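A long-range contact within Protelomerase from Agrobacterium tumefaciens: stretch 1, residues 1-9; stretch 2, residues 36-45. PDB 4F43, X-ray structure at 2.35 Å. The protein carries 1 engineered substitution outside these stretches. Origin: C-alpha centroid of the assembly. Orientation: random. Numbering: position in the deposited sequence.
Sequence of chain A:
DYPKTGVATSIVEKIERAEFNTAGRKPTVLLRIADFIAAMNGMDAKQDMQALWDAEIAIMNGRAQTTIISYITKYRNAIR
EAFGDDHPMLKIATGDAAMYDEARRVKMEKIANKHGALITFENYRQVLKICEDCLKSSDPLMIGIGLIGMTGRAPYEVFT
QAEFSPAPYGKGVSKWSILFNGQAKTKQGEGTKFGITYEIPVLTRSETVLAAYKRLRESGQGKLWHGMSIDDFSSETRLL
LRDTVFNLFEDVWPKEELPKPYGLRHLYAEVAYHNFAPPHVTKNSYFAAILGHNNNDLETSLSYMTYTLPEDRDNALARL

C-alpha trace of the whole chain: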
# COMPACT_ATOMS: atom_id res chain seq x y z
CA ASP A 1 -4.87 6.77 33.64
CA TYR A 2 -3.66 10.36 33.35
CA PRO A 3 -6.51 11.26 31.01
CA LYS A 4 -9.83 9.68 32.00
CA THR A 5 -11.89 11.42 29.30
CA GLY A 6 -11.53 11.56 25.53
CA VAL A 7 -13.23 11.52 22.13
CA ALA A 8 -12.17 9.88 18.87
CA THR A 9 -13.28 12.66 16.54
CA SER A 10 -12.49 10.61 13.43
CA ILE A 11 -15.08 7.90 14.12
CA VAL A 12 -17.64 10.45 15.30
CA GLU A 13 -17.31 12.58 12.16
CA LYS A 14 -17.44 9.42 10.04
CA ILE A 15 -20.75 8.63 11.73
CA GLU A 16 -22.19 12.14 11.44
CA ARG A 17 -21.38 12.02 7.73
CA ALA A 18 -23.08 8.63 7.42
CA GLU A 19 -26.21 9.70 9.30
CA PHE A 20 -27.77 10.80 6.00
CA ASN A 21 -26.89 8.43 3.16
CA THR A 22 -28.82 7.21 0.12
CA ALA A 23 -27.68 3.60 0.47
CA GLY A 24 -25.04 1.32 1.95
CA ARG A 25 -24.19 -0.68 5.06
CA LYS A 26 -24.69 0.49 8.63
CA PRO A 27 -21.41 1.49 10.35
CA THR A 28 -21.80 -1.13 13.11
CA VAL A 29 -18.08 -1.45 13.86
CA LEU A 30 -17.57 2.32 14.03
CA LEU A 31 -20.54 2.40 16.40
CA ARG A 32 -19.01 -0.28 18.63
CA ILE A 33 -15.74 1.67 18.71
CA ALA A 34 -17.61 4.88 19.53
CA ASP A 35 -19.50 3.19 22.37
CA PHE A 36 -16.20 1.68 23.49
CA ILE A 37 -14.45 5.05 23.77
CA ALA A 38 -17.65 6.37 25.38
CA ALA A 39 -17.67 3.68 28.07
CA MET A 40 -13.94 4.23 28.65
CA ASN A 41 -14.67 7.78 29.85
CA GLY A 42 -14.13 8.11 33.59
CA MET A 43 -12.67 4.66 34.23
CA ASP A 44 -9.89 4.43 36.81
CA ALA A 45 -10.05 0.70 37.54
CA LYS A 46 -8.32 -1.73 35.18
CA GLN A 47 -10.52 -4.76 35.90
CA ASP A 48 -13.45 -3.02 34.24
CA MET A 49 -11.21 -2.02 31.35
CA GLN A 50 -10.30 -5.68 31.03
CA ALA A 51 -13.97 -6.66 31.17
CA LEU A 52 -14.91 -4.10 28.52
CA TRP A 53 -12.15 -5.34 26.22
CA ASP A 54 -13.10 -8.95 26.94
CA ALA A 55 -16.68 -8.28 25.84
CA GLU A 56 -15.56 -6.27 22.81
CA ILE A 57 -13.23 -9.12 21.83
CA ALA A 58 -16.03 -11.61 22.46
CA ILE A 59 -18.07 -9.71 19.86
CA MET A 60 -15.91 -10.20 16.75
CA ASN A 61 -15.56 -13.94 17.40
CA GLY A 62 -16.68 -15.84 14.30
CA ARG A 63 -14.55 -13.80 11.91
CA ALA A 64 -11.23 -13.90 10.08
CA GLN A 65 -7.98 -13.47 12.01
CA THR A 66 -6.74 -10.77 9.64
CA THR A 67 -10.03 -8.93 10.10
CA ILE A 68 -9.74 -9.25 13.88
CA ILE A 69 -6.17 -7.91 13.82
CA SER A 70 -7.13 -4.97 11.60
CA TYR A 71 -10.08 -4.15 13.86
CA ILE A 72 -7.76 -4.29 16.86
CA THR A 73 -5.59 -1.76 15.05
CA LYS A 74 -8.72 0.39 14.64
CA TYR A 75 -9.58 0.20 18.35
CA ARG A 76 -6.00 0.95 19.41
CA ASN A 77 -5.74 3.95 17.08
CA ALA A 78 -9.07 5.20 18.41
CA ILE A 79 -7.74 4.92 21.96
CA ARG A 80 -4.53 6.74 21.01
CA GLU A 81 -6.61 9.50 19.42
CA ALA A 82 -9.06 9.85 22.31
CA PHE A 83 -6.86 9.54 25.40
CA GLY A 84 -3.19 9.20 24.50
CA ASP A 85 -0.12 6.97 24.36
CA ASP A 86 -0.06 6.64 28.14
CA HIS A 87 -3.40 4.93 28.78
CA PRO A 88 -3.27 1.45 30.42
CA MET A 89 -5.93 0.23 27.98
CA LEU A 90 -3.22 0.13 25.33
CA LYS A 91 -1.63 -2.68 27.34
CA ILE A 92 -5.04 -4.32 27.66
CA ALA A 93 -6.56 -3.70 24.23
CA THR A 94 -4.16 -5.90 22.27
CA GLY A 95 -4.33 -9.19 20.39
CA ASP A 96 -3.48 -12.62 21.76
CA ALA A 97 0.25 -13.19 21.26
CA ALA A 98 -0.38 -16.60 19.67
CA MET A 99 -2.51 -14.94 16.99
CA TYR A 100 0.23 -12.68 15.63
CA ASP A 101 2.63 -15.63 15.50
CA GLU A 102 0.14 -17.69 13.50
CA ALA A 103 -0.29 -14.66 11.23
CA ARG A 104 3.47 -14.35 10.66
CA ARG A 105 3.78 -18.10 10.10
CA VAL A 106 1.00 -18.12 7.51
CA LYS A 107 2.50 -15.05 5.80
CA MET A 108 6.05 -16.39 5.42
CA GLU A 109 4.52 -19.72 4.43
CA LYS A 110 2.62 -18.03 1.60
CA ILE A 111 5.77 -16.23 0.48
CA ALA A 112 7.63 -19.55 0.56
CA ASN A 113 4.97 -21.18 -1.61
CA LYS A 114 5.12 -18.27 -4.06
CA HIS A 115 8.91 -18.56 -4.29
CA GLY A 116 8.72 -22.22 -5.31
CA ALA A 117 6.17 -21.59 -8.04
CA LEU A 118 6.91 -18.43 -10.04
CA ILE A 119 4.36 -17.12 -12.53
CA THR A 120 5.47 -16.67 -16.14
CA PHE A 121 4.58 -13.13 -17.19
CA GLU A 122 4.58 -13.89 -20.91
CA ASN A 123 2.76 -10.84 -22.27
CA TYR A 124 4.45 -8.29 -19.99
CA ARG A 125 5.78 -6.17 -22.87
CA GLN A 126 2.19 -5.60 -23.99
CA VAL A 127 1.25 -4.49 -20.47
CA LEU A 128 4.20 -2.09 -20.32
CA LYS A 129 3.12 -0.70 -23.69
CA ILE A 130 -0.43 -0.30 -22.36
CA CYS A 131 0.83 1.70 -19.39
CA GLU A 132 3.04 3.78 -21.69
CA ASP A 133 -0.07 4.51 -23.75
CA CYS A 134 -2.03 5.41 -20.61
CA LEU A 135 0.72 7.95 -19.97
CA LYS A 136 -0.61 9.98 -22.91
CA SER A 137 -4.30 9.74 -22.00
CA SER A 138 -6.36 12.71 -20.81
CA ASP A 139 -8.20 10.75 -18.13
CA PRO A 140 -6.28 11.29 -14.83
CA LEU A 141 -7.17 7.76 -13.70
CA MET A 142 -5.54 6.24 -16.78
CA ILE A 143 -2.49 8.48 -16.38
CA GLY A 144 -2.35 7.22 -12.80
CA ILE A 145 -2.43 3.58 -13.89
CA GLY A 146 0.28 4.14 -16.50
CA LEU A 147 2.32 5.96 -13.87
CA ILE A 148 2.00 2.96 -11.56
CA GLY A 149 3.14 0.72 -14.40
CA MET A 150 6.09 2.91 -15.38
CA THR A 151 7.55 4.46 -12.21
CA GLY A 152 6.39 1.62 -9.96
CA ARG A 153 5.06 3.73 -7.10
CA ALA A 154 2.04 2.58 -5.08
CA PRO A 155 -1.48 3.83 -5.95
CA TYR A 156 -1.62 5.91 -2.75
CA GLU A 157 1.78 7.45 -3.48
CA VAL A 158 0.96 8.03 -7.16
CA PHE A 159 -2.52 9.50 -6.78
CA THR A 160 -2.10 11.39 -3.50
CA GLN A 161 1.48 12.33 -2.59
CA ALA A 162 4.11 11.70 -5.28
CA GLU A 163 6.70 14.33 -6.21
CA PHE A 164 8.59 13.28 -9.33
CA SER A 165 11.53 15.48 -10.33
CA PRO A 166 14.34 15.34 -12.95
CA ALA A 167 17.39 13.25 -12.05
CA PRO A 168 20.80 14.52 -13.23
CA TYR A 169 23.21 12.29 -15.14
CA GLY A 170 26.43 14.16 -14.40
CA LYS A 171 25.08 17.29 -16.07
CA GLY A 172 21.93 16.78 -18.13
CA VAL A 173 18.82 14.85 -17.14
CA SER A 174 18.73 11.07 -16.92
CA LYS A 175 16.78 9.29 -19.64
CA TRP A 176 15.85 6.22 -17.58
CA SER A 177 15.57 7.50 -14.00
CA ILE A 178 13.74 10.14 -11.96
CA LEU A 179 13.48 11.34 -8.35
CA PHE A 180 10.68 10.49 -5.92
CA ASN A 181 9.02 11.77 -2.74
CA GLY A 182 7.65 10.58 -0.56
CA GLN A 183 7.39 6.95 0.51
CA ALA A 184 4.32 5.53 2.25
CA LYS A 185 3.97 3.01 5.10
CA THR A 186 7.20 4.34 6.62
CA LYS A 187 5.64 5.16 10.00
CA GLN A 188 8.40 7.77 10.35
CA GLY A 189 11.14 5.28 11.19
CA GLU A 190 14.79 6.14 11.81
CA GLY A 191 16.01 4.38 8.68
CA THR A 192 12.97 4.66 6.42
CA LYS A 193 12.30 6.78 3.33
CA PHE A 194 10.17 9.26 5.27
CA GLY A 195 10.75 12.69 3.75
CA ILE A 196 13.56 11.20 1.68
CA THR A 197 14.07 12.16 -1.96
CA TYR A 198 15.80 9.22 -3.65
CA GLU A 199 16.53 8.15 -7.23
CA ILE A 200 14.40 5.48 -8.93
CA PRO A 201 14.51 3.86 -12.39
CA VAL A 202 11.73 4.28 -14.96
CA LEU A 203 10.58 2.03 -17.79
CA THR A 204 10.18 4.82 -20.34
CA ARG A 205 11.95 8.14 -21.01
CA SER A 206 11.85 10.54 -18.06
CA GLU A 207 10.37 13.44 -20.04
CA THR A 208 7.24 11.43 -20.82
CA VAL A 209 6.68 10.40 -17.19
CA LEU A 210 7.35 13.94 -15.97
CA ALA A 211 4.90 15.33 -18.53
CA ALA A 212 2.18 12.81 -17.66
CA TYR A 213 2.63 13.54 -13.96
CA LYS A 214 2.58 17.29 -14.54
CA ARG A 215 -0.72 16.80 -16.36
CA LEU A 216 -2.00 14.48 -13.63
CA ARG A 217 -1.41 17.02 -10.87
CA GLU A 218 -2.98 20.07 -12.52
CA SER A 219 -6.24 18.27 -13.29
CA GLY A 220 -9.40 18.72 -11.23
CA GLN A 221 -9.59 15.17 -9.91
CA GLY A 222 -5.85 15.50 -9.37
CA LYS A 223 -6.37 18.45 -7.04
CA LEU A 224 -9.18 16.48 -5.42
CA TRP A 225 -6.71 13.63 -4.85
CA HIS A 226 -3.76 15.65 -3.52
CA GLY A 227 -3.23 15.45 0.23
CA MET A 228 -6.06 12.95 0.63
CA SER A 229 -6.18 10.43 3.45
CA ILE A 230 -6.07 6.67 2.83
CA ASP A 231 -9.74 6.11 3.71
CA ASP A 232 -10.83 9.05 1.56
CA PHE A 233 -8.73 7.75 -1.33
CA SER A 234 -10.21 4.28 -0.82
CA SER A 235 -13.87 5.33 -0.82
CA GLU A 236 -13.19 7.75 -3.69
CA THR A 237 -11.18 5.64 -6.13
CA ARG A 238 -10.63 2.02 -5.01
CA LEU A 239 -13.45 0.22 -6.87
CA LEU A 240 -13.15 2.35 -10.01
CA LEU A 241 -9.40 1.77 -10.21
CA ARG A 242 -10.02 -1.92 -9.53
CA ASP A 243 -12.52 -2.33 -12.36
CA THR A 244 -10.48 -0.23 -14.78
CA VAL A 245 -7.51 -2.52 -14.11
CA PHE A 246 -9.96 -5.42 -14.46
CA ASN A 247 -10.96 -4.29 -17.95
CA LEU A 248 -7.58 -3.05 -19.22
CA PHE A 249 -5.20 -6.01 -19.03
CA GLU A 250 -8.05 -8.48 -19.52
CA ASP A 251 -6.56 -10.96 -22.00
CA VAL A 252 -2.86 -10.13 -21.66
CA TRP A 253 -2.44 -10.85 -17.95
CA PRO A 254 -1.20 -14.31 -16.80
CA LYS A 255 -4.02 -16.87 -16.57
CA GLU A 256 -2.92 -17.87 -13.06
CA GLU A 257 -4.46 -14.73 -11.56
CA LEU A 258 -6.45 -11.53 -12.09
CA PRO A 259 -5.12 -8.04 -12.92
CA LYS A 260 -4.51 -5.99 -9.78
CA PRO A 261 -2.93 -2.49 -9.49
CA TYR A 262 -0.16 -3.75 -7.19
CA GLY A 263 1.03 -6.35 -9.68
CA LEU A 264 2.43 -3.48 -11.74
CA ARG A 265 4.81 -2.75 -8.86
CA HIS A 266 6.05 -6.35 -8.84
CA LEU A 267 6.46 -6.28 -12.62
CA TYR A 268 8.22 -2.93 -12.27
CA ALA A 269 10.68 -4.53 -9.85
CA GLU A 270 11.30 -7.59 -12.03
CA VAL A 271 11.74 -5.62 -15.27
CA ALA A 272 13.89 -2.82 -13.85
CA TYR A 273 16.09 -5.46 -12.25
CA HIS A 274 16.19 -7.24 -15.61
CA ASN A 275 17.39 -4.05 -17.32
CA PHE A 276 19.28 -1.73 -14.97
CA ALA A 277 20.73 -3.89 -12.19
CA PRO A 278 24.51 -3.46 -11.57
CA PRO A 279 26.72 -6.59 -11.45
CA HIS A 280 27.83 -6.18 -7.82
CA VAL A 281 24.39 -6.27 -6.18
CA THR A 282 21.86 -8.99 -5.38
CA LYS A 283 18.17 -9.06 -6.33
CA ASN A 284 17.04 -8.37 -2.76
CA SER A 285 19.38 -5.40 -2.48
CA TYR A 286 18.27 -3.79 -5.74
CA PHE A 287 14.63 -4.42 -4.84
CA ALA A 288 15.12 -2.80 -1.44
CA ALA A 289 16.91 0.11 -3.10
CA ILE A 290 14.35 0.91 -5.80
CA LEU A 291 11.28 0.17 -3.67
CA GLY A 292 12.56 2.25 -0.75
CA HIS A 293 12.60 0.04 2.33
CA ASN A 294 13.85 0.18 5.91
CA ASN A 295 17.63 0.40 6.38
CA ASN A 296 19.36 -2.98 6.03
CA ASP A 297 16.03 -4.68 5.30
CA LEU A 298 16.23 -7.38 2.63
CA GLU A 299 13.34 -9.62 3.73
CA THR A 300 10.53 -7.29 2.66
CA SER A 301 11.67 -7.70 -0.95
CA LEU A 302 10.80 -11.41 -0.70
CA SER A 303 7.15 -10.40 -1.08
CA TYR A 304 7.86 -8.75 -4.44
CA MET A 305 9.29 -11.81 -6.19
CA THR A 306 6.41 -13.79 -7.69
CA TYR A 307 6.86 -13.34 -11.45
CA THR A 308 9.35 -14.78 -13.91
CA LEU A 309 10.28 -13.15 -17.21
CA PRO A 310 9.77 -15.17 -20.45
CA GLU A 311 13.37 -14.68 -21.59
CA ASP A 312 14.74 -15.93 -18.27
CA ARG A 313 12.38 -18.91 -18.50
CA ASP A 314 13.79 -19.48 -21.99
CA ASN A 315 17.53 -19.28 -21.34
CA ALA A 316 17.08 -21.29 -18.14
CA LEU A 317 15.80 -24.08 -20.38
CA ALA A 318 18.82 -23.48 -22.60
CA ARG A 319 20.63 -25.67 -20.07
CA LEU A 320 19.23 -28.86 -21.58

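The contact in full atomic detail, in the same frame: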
# COMPACT_ATOMS: atom_id res chain seq x y z
N ASP A 1 -3.63 6.24 33.10
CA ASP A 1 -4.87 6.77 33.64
C ASP A 1 -4.80 8.27 33.85
O ASP A 1 -5.63 8.85 34.54
CB ASP A 1 -5.22 6.08 34.96
CG ASP A 1 -6.22 4.95 34.79
OD1 ASP A 1 -7.17 5.12 33.99
OD2 ASP A 1 -6.07 3.91 35.45
N TYR A 2 -3.80 8.91 33.24
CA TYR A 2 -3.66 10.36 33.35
C TYR A 2 -4.84 11.10 32.71
O TYR A 2 -5.40 12.01 33.33
CB TYR A 2 -2.31 10.85 32.81
CG TYR A 2 -1.13 10.50 33.69
CD1 TYR A 2 -1.29 10.24 35.04
CD2 TYR A 2 0.16 10.44 33.16
CE1 TYR A 2 -0.22 9.93 35.85
CE2 TYR A 2 1.24 10.12 33.96
CZ TYR A 2 1.05 9.87 35.30
OH TYR A 2 2.13 9.56 36.10
N PRO A 3 -5.23 10.73 31.47
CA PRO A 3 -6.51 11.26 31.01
C PRO A 3 -7.61 10.22 31.19
O PRO A 3 -7.43 9.07 30.78
CB PRO A 3 -6.27 11.49 29.51
CG PRO A 3 -4.83 11.07 29.24
CD PRO A 3 -4.46 10.15 30.36
N LYS A 4 -8.72 10.61 31.80
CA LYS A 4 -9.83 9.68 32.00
C LYS A 4 -10.96 9.94 31.00
O LYS A 4 -11.88 9.13 30.87
CB LYS A 4 -10.37 9.75 33.43
CG LYS A 4 -10.79 11.14 33.87
CD LYS A 4 -11.44 11.10 35.24
CE LYS A 4 -11.82 12.49 35.72
NZ LYS A 4 -12.61 12.44 36.98
N THR A 5 -10.87 11.06 30.28
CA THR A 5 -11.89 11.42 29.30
C THR A 5 -11.26 11.67 27.93
O THR A 5 -10.13 12.14 27.83
CB THR A 5 -12.66 12.68 29.74
OG1 THR A 5 -11.77 13.81 29.74
CG2 THR A 5 -13.24 12.50 31.13
N GLY A 6 -12.01 11.36 26.88
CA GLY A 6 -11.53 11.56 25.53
C GLY A 6 -12.57 11.26 24.47
O GLY A 6 -13.58 10.61 24.73
N VAL A 7 -12.32 11.74 23.25
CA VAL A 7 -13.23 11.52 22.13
C VAL A 7 -12.47 11.30 20.82
O VAL A 7 -11.63 12.11 20.43
CB VAL A 7 -14.22 12.70 21.98
CG1 VAL A 7 -13.50 14.04 22.12
CG2 VAL A 7 -14.96 12.61 20.65
N ALA A 8 -12.76 10.18 20.17
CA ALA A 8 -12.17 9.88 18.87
C ALA A 8 -12.95 10.58 17.78
O ALA A 8 -13.91 10.02 17.24
CB ALA A 8 -12.14 8.38 18.63
N THR A 9 -12.54 11.80 17.45
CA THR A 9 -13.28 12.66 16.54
C THR A 9 -13.43 12.07 15.14
O THR A 9 -14.39 12.37 14.43
CB THR A 9 -12.62 14.05 16.42
OG1 THR A 9 -11.99 14.39 17.66
CG2 THR A 9 -13.66 15.11 16.07
N PHE A 36 -17.35 2.14 22.73
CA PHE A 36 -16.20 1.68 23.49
C PHE A 36 -15.49 2.87 24.14
O PHE A 36 -15.32 2.92 25.36
CB PHE A 36 -15.24 0.94 22.57
CG PHE A 36 -14.20 0.14 23.29
CD1 PHE A 36 -14.51 -1.07 23.86
CD2 PHE A 36 -12.89 0.60 23.38
CE1 PHE A 36 -13.56 -1.81 24.53
CE2 PHE A 36 -11.93 -0.13 24.04
CZ PHE A 36 -12.27 -1.34 24.62
N ILE A 37 -15.10 3.83 23.30
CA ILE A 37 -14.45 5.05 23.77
C ILE A 37 -15.36 5.80 24.75
O ILE A 37 -14.89 6.40 25.72
CB ILE A 37 -14.07 5.97 22.60
CG1 ILE A 37 -13.16 5.23 21.61
CG2 ILE A 37 -13.39 7.24 23.10
CD1 ILE A 37 -11.88 4.73 22.22
N ALA A 38 -16.67 5.74 24.50
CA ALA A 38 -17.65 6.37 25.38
C ALA A 38 -17.64 5.74 26.77
O ALA A 38 -17.62 6.44 27.78
CB ALA A 38 -19.04 6.29 24.76
N ALA A 39 -17.66 4.41 26.81
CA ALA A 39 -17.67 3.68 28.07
C ALA A 39 -16.34 3.83 28.80
O ALA A 39 -16.29 3.75 30.03
CB ALA A 39 -17.98 2.21 27.83
N MET A 40 -15.27 4.05 28.05
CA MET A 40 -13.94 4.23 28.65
C MET A 40 -13.83 5.52 29.46
O MET A 40 -12.96 5.65 30.32
CB MET A 40 -12.85 4.19 27.58
CG MET A 40 -12.59 2.82 27.00
SD MET A 40 -11.15 2.81 25.93
CE MET A 40 -9.90 3.42 27.06
N ASN A 41 -14.71 6.48 29.18
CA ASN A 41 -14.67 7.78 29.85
C ASN A 41 -14.96 7.70 31.35
O ASN A 41 -16.06 7.35 31.76
CB ASN A 41 -15.65 8.75 29.18
CG ASN A 41 -15.11 9.30 27.87
OD1 ASN A 41 -14.62 10.43 27.82
ND2 ASN A 41 -15.20 8.50 26.82
N GLY A 42 -13.96 8.05 32.16
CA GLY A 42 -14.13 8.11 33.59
C GLY A 42 -13.59 6.91 34.35
O GLY A 42 -13.54 6.91 35.58
N MET A 43 -13.19 5.88 33.61
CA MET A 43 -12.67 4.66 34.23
C MET A 43 -11.31 4.88 34.88
O MET A 43 -10.42 5.49 34.29
CB MET A 43 -12.59 3.52 33.21
CG MET A 43 -13.90 2.82 32.96
SD MET A 43 -13.69 1.27 32.06
CE MET A 43 -15.37 0.67 32.01
N ASP A 44 -11.15 4.36 36.09
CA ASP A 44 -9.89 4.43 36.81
C ASP A 44 -9.44 3.04 37.24
O ASP A 44 -8.28 2.83 37.61
CB ASP A 44 -10.00 5.36 38.01
CG ASP A 44 -11.31 5.20 38.76
OD1 ASP A 44 -11.72 6.16 39.44
OD2 ASP A 44 -11.93 4.12 38.65
N ALA A 45 -10.36 2.08 37.20
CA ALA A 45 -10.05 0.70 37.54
C ALA A 45 -9.77 -0.11 36.27
O ALA A 45 -10.43 0.07 35.25
CB ALA A 45 -11.18 0.07 38.33
O HOH W 1 -10.76 6.70 30.98

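A chain segment without regular secondary structure can be held in place by the backbone NH and side-chain amide presented in the turn after a helix. The N-terminal stretch of this protelomerase illustrates the principle: it runs past the last turn of a helix and the type II turn from M40 to M43, burying a modest 380 Å² between the two stretches, both sides summed.

The contact begins loosely. The side chain of D1 points toward the second stretch, yet it finds only acceptors there, in proximity without bonding: OD1 of D1 lies 3.3 Å from O of M43, and OD2 of D1 lies 3.3 Å from O of D44. Y2 and P3 then pass by without touching the partner.

At K4 the backbone takes over. Its carbonyl accepts a hydrogen bond from the turn, G42 N to K4 O at 2.7 Å with a nearly straight geometry (158°), and N41 CA adds a CA-H...O contact to K4 O at 3.3 Å. A water joins the same corner, donating to K4 O at 2.7 Å and to M40 O at 2.5 Å, and so bridges two carbonyls that could not bond to each other. Glycine suits position 42 because its backbone angles, with phi at 101°, would jam a CB against the preceding carbonyl oxygen. The K4 side chain sets out toward the turn, with its CB 4.3 Å from O of M43, but its extended end leads away, as befits a charged group at an exposed site.

The CA-to-CB bond of T5 points sideways, and its CA lies 3.3 Å from OD1 of N41. The CB of N41 also points sideways, but the end of the side chain comes nearer, and its amide reads the backbone of G6: G6 N donates to N41 OD1 at 2.9 Å and 164°, while N41 ND2 makes a weak bond to G6 O at 3.4 Å. Asparagine suits this place because one short side chain carries both an acceptor and a donor; the position of ND2 is the less certain of the two. G6, with no side chain, has its O 3.7 Å from CG2 of I37.

Beyond G6 the interaction turns apolar. V7 points away, leaving its CA 4.4 Å from CG2 of I37. A8, at the N-cap position of the helix that follows, turns its small methyl inward, CB 4.5 Å from CG1 of I37. A8 and I37 are both buried, and isoleucine, directed toward stretch 1, supplies hydrocarbon surface before the chain moves out of reach at T9.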